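Local atomic coordinates of cellulose hydrolase (Bacillus licheniformis, PDB entry 4YZT), a protein that hydrolyses internal beta-1,4-glucosidic bonds of cellulose as a tri-modular endoglucanase of glycoside hydrolase family 5. Residues E47-D61 against R96-F109. Sequence-based numbering, arbitrary orientation.
Sequences EGSWNNPPVREHTFD and RVEEVTDWALEREF. With BGC (beta-D-glucopyranose), chain B; BGC (beta-D-glucopyranose), chain C.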
loop_
_atom_site.group_PDB
_atom_site.type_symbol
_atom_site.label_atom_id
_atom_site.label_comp_id
_atom_site.label_asym_id
_atom_site.label_seq_id
_atom_site.Cartn_x
_atom_site.Cartn_y
_atom_site.Cartn_z
ATOM N N GLU A 47 -1.367 -18.502 -10.328
ATOM C CA GLU A 47 -1.845 -18.249 -8.986
ATOM C C GLU A 47 -1.093 -19.134 -8.005
ATOM O O GLU A 47 -1.044 -20.356 -8.171
ATOM C CB GLU A 47 -3.351 -18.508 -8.887
ATOM C CG GLU A 47 -3.968 -18.083 -7.548
ATOM C CD GLU A 47 -5.426 -18.530 -7.382
ATOM O OE1 GLU A 47 -5.923 -19.333 -8.200
ATOM O OE2 GLU A 47 -6.080 -18.079 -6.415
ATOM N N GLY A 48 -0.497 -18.504 -6.999
ATOM C CA GLY A 48 0.249 -19.213 -5.980
ATOM C C GLY A 48 1.746 -19.200 -6.238
ATOM O O GLY A 48 2.525 -19.733 -5.440
ATOM N N SER A 49 2.158 -18.612 -7.361
ATOM C CA SER A 49 3.582 -18.610 -7.719
ATOM C C SER A 49 4.397 -17.649 -6.852
ATOM O O SER A 49 5.613 -17.820 -6.689
ATOM C CB SER A 49 3.776 -18.239 -9.197
ATOM O OG SER A 49 3.416 -19.307 -10.056
ATOM N N TRP A 50 3.730 -16.633 -6.313
ATOM C CA TRP A 50 4.398 -15.656 -5.466
ATOM C C TRP A 50 4.114 -15.925 -3.969
ATOM O O TRP A 50 4.102 -17.080 -3.537
ATOM C CB TRP A 50 3.996 -14.237 -5.885
ATOM C CG TRP A 50 4.565 -13.857 -7.270
ATOM C CD1 TRP A 50 5.498 -14.550 -7.986
ATOM C CD2 TRP A 50 4.229 -12.702 -8.063
ATOM N NE1 TRP A 50 5.770 -13.898 -9.178
ATOM C CE2 TRP A 50 5.001 -12.765 -9.247
ATOM C CE3 TRP A 50 3.342 -11.630 -7.892
ATOM C CZ2 TRP A 50 4.921 -11.786 -10.250
ATOM C CZ3 TRP A 50 3.269 -10.653 -8.889
ATOM C CH2 TRP A 50 4.047 -10.747 -10.054
ATOM N N ASN A 51 3.906 -14.874 -3.184
ATOM C CA ASN A 51 3.892 -15.012 -1.718
ATOM C C ASN A 51 2.559 -15.459 -1.103
ATOM O O ASN A 51 2.514 -15.797 0.081
ATOM C CB ASN A 51 4.301 -13.680 -1.077
ATOM C CG ASN A 51 3.381 -12.536 -1.490
ATOM O OD1 ASN A 51 3.314 -12.176 -2.670
ATOM N ND2 ASN A 51 2.667 -11.963 -0.521
ATOM N N ASN A 52 1.480 -15.437 -1.881
ATOM C CA ASN A 52 0.193 -15.947 -1.408
ATOM C C ASN A 52 -0.154 -17.278 -2.044
ATOM O O ASN A 52 0.126 -17.486 -3.215
ATOM C CB ASN A 52 -0.932 -14.959 -1.704
ATOM C CG ASN A 52 -0.670 -13.593 -1.134
ATOM O OD1 ASN A 52 -0.641 -13.415 0.088
ATOM N ND2 ASN A 52 -0.482 -12.603 -2.022
ATOM N N PRO A 53 -0.797 -18.181 -1.285
ATOM C CA PRO A 53 -1.341 -19.406 -1.877
ATOM C C PRO A 53 -2.596 -19.082 -2.681
ATOM O O PRO A 53 -3.068 -17.949 -2.594
ATOM C CB PRO A 53 -1.678 -20.255 -0.654
ATOM C CG PRO A 53 -2.107 -19.231 0.350
ATOM C CD PRO A 53 -1.216 -18.026 0.123
ATOM N N PRO A 54 -3.131 -20.044 -3.451
ATOM C CA PRO A 54 -4.418 -19.761 -4.101
ATOM C C PRO A 54 -5.470 -19.339 -3.067
ATOM O O PRO A 54 -5.549 -19.921 -1.974
ATOM C CB PRO A 54 -4.773 -21.087 -4.774
ATOM C CG PRO A 54 -3.427 -21.752 -5.018
ATOM C CD PRO A 54 -2.583 -21.357 -3.839
ATOM N N VAL A 55 -6.245 -18.311 -3.401
ATOM C CA VAL A 55 -7.111 -17.681 -2.414
ATOM C C VAL A 55 -8.175 -18.658 -1.931
ATOM O O VAL A 55 -8.743 -19.425 -2.712
ATOM C CB VAL A 55 -7.774 -16.386 -2.974
ATOM C CG1 VAL A 55 -8.607 -16.691 -4.216
ATOM C CG2 VAL A 55 -8.614 -15.697 -1.893
ATOM N N ARG A 56 -8.403 -18.662 -0.620
ATOM C CA ARG A 56 -9.472 -19.446 -0.030
ATOM C C ARG A 56 -10.765 -18.645 -0.068
ATOM O O ARG A 56 -10.734 -17.423 0.046
ATOM C CB ARG A 56 -9.131 -19.833 1.411
ATOM C CG ARG A 56 -7.716 -20.347 1.587
ATOM C CD ARG A 56 -7.628 -21.842 1.363
ATOM N NE ARG A 56 -8.653 -22.563 2.115
ATOM C CZ ARG A 56 -8.637 -22.719 3.439
ATOM N NH1 ARG A 56 -7.654 -22.193 4.166
ATOM N NH2 ARG A 56 -9.612 -23.393 4.038
ATOM N N GLU A 57 -11.893 -19.328 -0.233
ATOM C CA GLU A 57 -13.182 -18.644 -0.261
ATOM C C GLU A 57 -13.379 -17.750 0.975
ATOM O O GLU A 57 -13.899 -16.641 0.859
ATOM C CB GLU A 57 -14.332 -19.656 -0.373
ATOM C CG GLU A 57 -15.695 -19.013 -0.600
ATOM C CD GLU A 57 -16.836 -20.021 -0.622
ATOM O OE1 GLU A 57 -16.574 -21.240 -0.707
ATOM O OE2 GLU A 57 -18.000 -19.590 -0.551
ATOM N N HIS A 58 -12.925 -18.203 2.144
ATOM C CA HIS A 58 -13.234 -17.490 3.378
ATOM C C HIS A 58 -12.495 -16.162 3.486
ATOM O O HIS A 58 -12.857 -15.310 4.297
ATOM C CB HIS A 58 -12.945 -18.361 4.614
ATOM C CG HIS A 58 -11.497 -18.682 4.826
ATOM N ND1 HIS A 58 -11.023 -19.974 4.847
ATOM C CD2 HIS A 58 -10.426 -17.884 5.055
ATOM C CE1 HIS A 58 -9.718 -19.959 5.062
ATOM N NE2 HIS A 58 -9.330 -18.704 5.184
ATOM N N THR A 59 -11.482 -15.961 2.650
ATOM C CA THR A 59 -10.798 -14.680 2.629
ATOM C C THR A 59 -11.779 -13.578 2.214
ATOM O O THR A 59 -11.721 -12.458 2.736
ATOM C CB THR A 59 -9.567 -14.732 1.703
ATOM O OG1 THR A 59 -8.607 -15.637 2.274
ATOM C CG2 THR A 59 -8.931 -13.367 1.548
ATOM N N PHE A 60 -12.715 -13.891 1.315
ATOM C CA PHE A 60 -13.697 -12.886 0.912
ATOM C C PHE A 60 -14.691 -12.582 2.032
ATOM O O PHE A 60 -15.161 -11.448 2.164
ATOM C CB PHE A 60 -14.409 -13.322 -0.370
ATOM C CG PHE A 60 -13.515 -13.260 -1.578
ATOM C CD1 PHE A 60 -13.211 -12.041 -2.153
ATOM C CD2 PHE A 60 -12.923 -14.415 -2.094
ATOM C CE1 PHE A 60 -12.347 -11.947 -3.246
ATOM C CE2 PHE A 60 -12.060 -14.334 -3.199
ATOM C CZ PHE A 60 -11.779 -13.100 -3.775
ATOM N N ASP A 61 -14.985 -13.582 2.853
ATOM C CA ASP A 61 -15.799 -13.352 4.037
ATOM C C ASP A 61 -15.062 -12.436 5.015
ATOM O O ASP A 61 -15.683 -11.607 5.677
ATOM C CB ASP A 61 -16.157 -14.673 4.699
ATOM C CG ASP A 61 -17.148 -15.473 3.884
ATOM O OD1 ASP A 61 -18.168 -14.907 3.413
ATOM O OD2 ASP A 61 -16.890 -16.669 3.703
ATOM N N ARG A 96 -11.306 -21.104 -13.041
ATOM C CA ARG A 96 -10.820 -20.664 -11.741
ATOM C C ARG A 96 -11.076 -19.167 -11.553
ATOM O O ARG A 96 -11.509 -18.744 -10.482
ATOM C CB ARG A 96 -9.325 -20.994 -11.576
ATOM C CG ARG A 96 -8.662 -20.366 -10.352
ATOM C CD ARG A 96 -9.228 -20.891 -9.011
ATOM N NE ARG A 96 -8.536 -20.294 -7.859
ATOM C CZ ARG A 96 -8.912 -20.443 -6.589
ATOM N NH1 ARG A 96 -9.990 -21.152 -6.285
ATOM N NH2 ARG A 96 -8.226 -19.858 -5.616
ATOM N N VAL A 97 -10.824 -18.365 -12.590
ATOM C CA VAL A 97 -11.073 -16.931 -12.487
ATOM C C VAL A 97 -12.563 -16.688 -12.231
ATOM O O VAL A 97 -12.923 -15.836 -11.414
ATOM C CB VAL A 97 -10.622 -16.160 -13.753
ATOM C CG1 VAL A 97 -11.014 -14.686 -13.647
ATOM C CG2 VAL A 97 -9.102 -16.282 -13.952
ATOM N N GLU A 98 -13.429 -17.456 -12.896
ATOM C CA GLU A 98 -14.874 -17.315 -12.669
ATOM C C GLU A 98 -15.248 -17.716 -11.242
ATOM O O GLU A 98 -16.054 -17.048 -10.593
ATOM C CB GLU A 98 -15.701 -18.143 -13.663
ATOM C CG GLU A 98 -17.197 -17.937 -13.437
ATOM C CD GLU A 98 -18.110 -18.655 -14.416
ATOM O OE1 GLU A 98 -17.631 -19.459 -15.247
ATOM O OE2 GLU A 98 -19.337 -18.424 -14.310
ATOM N N GLU A 99 -14.664 -18.808 -10.755
ATOM C CA GLU A 99 -14.908 -19.251 -9.372
ATOM C C GLU A 99 -14.580 -18.149 -8.364
ATOM O O GLU A 99 -15.393 -17.832 -7.488
ATOM C CB GLU A 99 -14.090 -20.512 -9.062
ATOM C CG GLU A 99 -14.135 -20.936 -7.595
ATOM C CD GLU A 99 -13.501 -22.292 -7.363
ATOM O OE1 GLU A 99 -12.266 -22.418 -7.513
ATOM O OE2 GLU A 99 -14.245 -23.238 -7.049
ATOM N N VAL A 100 -13.396 -17.554 -8.498
ATOM C CA VAL A 100 -12.977 -16.513 -7.567
ATOM C C VAL A 100 -13.838 -15.265 -7.755
ATOM O O VAL A 100 -14.250 -14.649 -6.783
ATOM C CB VAL A 100 -11.471 -16.169 -7.728
ATOM C CG1 VAL A 100 -11.098 -14.932 -6.934
ATOM C CG2 VAL A 100 -10.616 -17.348 -7.300
ATOM N N THR A 101 -14.145 -14.914 -8.999
ATOM C CA THR A 101 -14.971 -13.736 -9.242
ATOM C C THR A 101 -16.365 -13.939 -8.634
ATOM O O THR A 101 -16.916 -13.021 -8.023
ATOM C CB THR A 101 -15.095 -13.408 -10.750
ATOM O OG1 THR A 101 -13.794 -13.177 -11.297
ATOM C CG2 THR A 101 -15.905 -12.141 -10.947
ATOM N N ASP A 102 -16.923 -15.137 -8.787
ATOM C CA ASP A 102 -18.256 -15.437 -8.245
ATOM C C ASP A 102 -18.278 -15.350 -6.718
ATOM O O ASP A 102 -19.220 -14.811 -6.136
ATOM C CB ASP A 102 -18.727 -16.825 -8.688
ATOM C CG ASP A 102 -19.350 -16.820 -10.079
ATOM O OD1 ASP A 102 -19.678 -15.729 -10.595
ATOM O OD2 ASP A 102 -19.519 -17.915 -10.655
ATOM N N TRP A 103 -17.238 -15.872 -6.073
ATOM C CA TRP A 103 -17.117 -15.765 -4.620
ATOM C C TRP A 103 -17.248 -14.322 -4.138
ATOM O O TRP A 103 -17.947 -14.042 -3.148
ATOM C CB TRP A 103 -15.780 -16.360 -4.146
ATOM C CG TRP A 103 -15.764 -17.858 -4.112
ATOM C CD1 TRP A 103 -16.847 -18.702 -4.133
ATOM C CD2 TRP A 103 -14.603 -18.700 -4.054
ATOM N NE1 TRP A 103 -16.428 -20.015 -4.078
ATOM C CE2 TRP A 103 -15.055 -20.039 -4.042
ATOM C CE3 TRP A 103 -13.232 -18.450 -4.013
ATOM C CZ2 TRP A 103 -14.174 -21.121 -3.990
ATOM C CZ3 TRP A 103 -12.365 -19.517 -3.960
ATOM C CH2 TRP A 103 -12.835 -20.837 -3.949
ATOM N N ALA A 104 -16.588 -13.401 -4.840
ATOM C CA ALA A 104 -16.643 -12.000 -4.462
ATOM C C ALA A 104 -18.044 -11.458 -4.735
ATOM O O ALA A 104 -18.640 -10.778 -3.893
ATOM C CB ALA A 104 -15.588 -11.194 -5.225
ATOM N N LEU A 105 -18.579 -11.764 -5.916
ATOM C CA LEU A 105 -19.887 -11.220 -6.275
ATOM C C LEU A 105 -20.982 -11.722 -5.344
ATOM O O LEU A 105 -21.929 -10.992 -5.021
ATOM C CB LEU A 105 -20.246 -11.575 -7.718
ATOM C CG LEU A 105 -19.485 -10.817 -8.798
ATOM C CD1 LEU A 105 -19.771 -11.464 -10.154
ATOM C CD2 LEU A 105 -19.911 -9.358 -8.803
ATOM N N GLU A 106 -20.879 -12.967 -4.902
ATOM C CA GLU A 106 -21.911 -13.530 -4.046
ATOM C C GLU A 106 -21.882 -12.911 -2.648
ATOM O O GLU A 106 -22.818 -13.075 -1.868
ATOM C CB GLU A 106 -21.766 -15.050 -3.981
ATOM C CG GLU A 106 -22.105 -15.704 -5.309
ATOM C CD GLU A 106 -21.702 -17.156 -5.390
ATOM O OE1 GLU A 106 -21.200 -17.700 -4.381
ATOM O OE2 GLU A 106 -21.902 -17.754 -6.468
ATOM N N ARG A 107 -20.811 -12.191 -2.336
ATOM C CA ARG A 107 -20.715 -11.459 -1.072
ATOM C C ARG A 107 -21.147 -10.005 -1.253
ATOM O O ARG A 107 -20.909 -9.161 -0.388
ATOM C CB ARG A 107 -19.295 -11.551 -0.508
ATOM C CG ARG A 107 -19.139 -12.822 0.295
ATOM C CD ARG A 107 -17.881 -13.576 0.014
ATOM N NE ARG A 107 -17.903 -14.843 0.740
ATOM C CZ ARG A 107 -18.050 -16.033 0.169
ATOM N NH1 ARG A 107 -18.164 -16.133 -1.157
ATOM N NH2 ARG A 107 -18.068 -17.123 0.924
ATOM N N GLU A 108 -21.801 -9.751 -2.387
ATOM C CA GLU A 108 -22.378 -8.456 -2.741
ATOM C C GLU A 108 -21.354 -7.347 -2.954
ATOM O O GLU A 108 -21.727 -6.176 -3.037
ATOM C CB GLU A 108 -23.391 -8.016 -1.681
ATOM C CG GLU A 108 -24.475 -9.026 -1.449
ATOM C CD GLU A 108 -25.705 -8.709 -2.263
ATOM O OE1 GLU A 108 -25.585 -8.565 -3.495
ATOM O OE2 GLU A 108 -26.788 -8.581 -1.646
ATOM N N PHE A 109 -20.073 -7.701 -3.051
ATOM C CA PHE A 109 -19.052 -6.728 -3.457
ATOM C C PHE A 109 -19.311 -6.163 -4.853
ATOM O O PHE A 109 -19.838 -6.855 -5.743
ATOM C CB PHE A 109 -17.651 -7.364 -3.470
ATOM C CG PHE A 109 -17.102 -7.701 -2.110
ATOM C CD1 PHE A 109 -16.874 -6.705 -1.164
ATOM C CD2 PHE A 109 -16.752 -9.003 -1.794
ATOM C CE1 PHE A 109 -16.341 -7.018 0.088
ATOM C CE2 PHE A 109 -16.221 -9.318 -0.549
ATOM C CZ PHE A 109 -16.019 -8.327 0.397
HETATM C C2 BGC B . 7.468 -10.279 -6.823
HETATM C C3 BGC B . 7.385 -11.710 -6.372
HETATM C C4 BGC B . 7.362 -11.849 -4.894
HETATM C C5 BGC B . 6.313 -10.957 -4.300
HETATM C C6 BGC B . 6.425 -10.996 -2.814
HETATM C C1 BGC B . 6.344 -9.480 -6.239
HETATM O O2 BGC B . 7.428 -10.170 -8.256
HETATM O O3 BGC B . 8.512 -12.434 -6.914
HETATM O O4 BGC B . 6.967 -13.189 -4.452
HETATM O O5 BGC B . 6.444 -9.564 -4.779
HETATM O O6 BGC B . 7.644 -10.398 -2.453
HETATM C C2 BGC C . 7.839 -15.057 -3.240
HETATM C C3 BGC C . 8.878 -16.060 -3.217
HETATM C C4 BGC C . 9.009 -16.772 -4.518
HETATM C C5 BGC C . 9.216 -15.805 -5.709
HETATM C C6 BGC C . 9.113 -16.500 -6.941
HETATM C C1 BGC C . 8.046 -14.089 -4.349
HETATM O O2 BGC C . 7.792 -14.344 -1.916
HETATM O O3 BGC C . 8.578 -17.065 -2.167
HETATM O O4 BGC C . 10.115 -17.685 -4.475
HETATM O O5 BGC C . 8.114 -14.786 -5.648
HETATM O O6 BGC C . 8.817 -15.567 -7.927
HETATM O O HOH W 1 -9.498 -21.990 -3.260
HETATM O O HOH W 2 -19.994 -20.177 -2.580
#
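On the outside of the family 5 TIM barrel, helix 57-66 and helix 91-105, the helices that lead into strands 70-73 and 110-114, lie side by side, and Phe60 sits in the seam with its ring lying over the CA of Ala104. CZ of Phe60 touches CG1 of Val100 at 3.7 Å, and Phe109 turns its edge to the Phe60 carbonyl. The short segments run nearly parallel, 26° apart and 9.4 Å between axes, as neighbouring helices of a (beta/alpha)8 barrel do; Ala104 continues the packing inward onto Val71 and Ile73.

Beside this apolar seam, Trp103 lies flat between two glutamates: CG of Glu57 stands 3.5 Å from the centroid of its five-membered ring, a CH-pi contact, while Glu99 CG lies against the opposite face. With CG trans to the backbone N (chi1 -172°) and the chain extended, Glu57 runs across the indole to Arg107, whose NH2 donates to OE2 at 2.9 Å. Arg107 also grips Asp61 side-on, NE to OD1 at 2.7 Å and NH2 to OD2, and its NH1 donates to the Trp103 carbonyl, one turn back in the chain. A methionine in its place would probably leave both carboxylates without this cationic mate and Glu57 freer to swing off the indole.

The loop ahead of helix 57-66 is held by Arg96. Its NE meets the syn lone pair of Glu47 OE1 at 2.8 Å, and NH2 donates both to Glu47 OE2 and, at 3.0 Å, to Val55 O, on a lone pair in the carbonyl plane. Val100 CG2 packs over the centre of the guanidinium, and Glu99 takes NH1. Between Glu47 and Val55 the same loop carries Trp50, with a bound glucose over one face of its indole, and Asn51, both in the cellotetraose site.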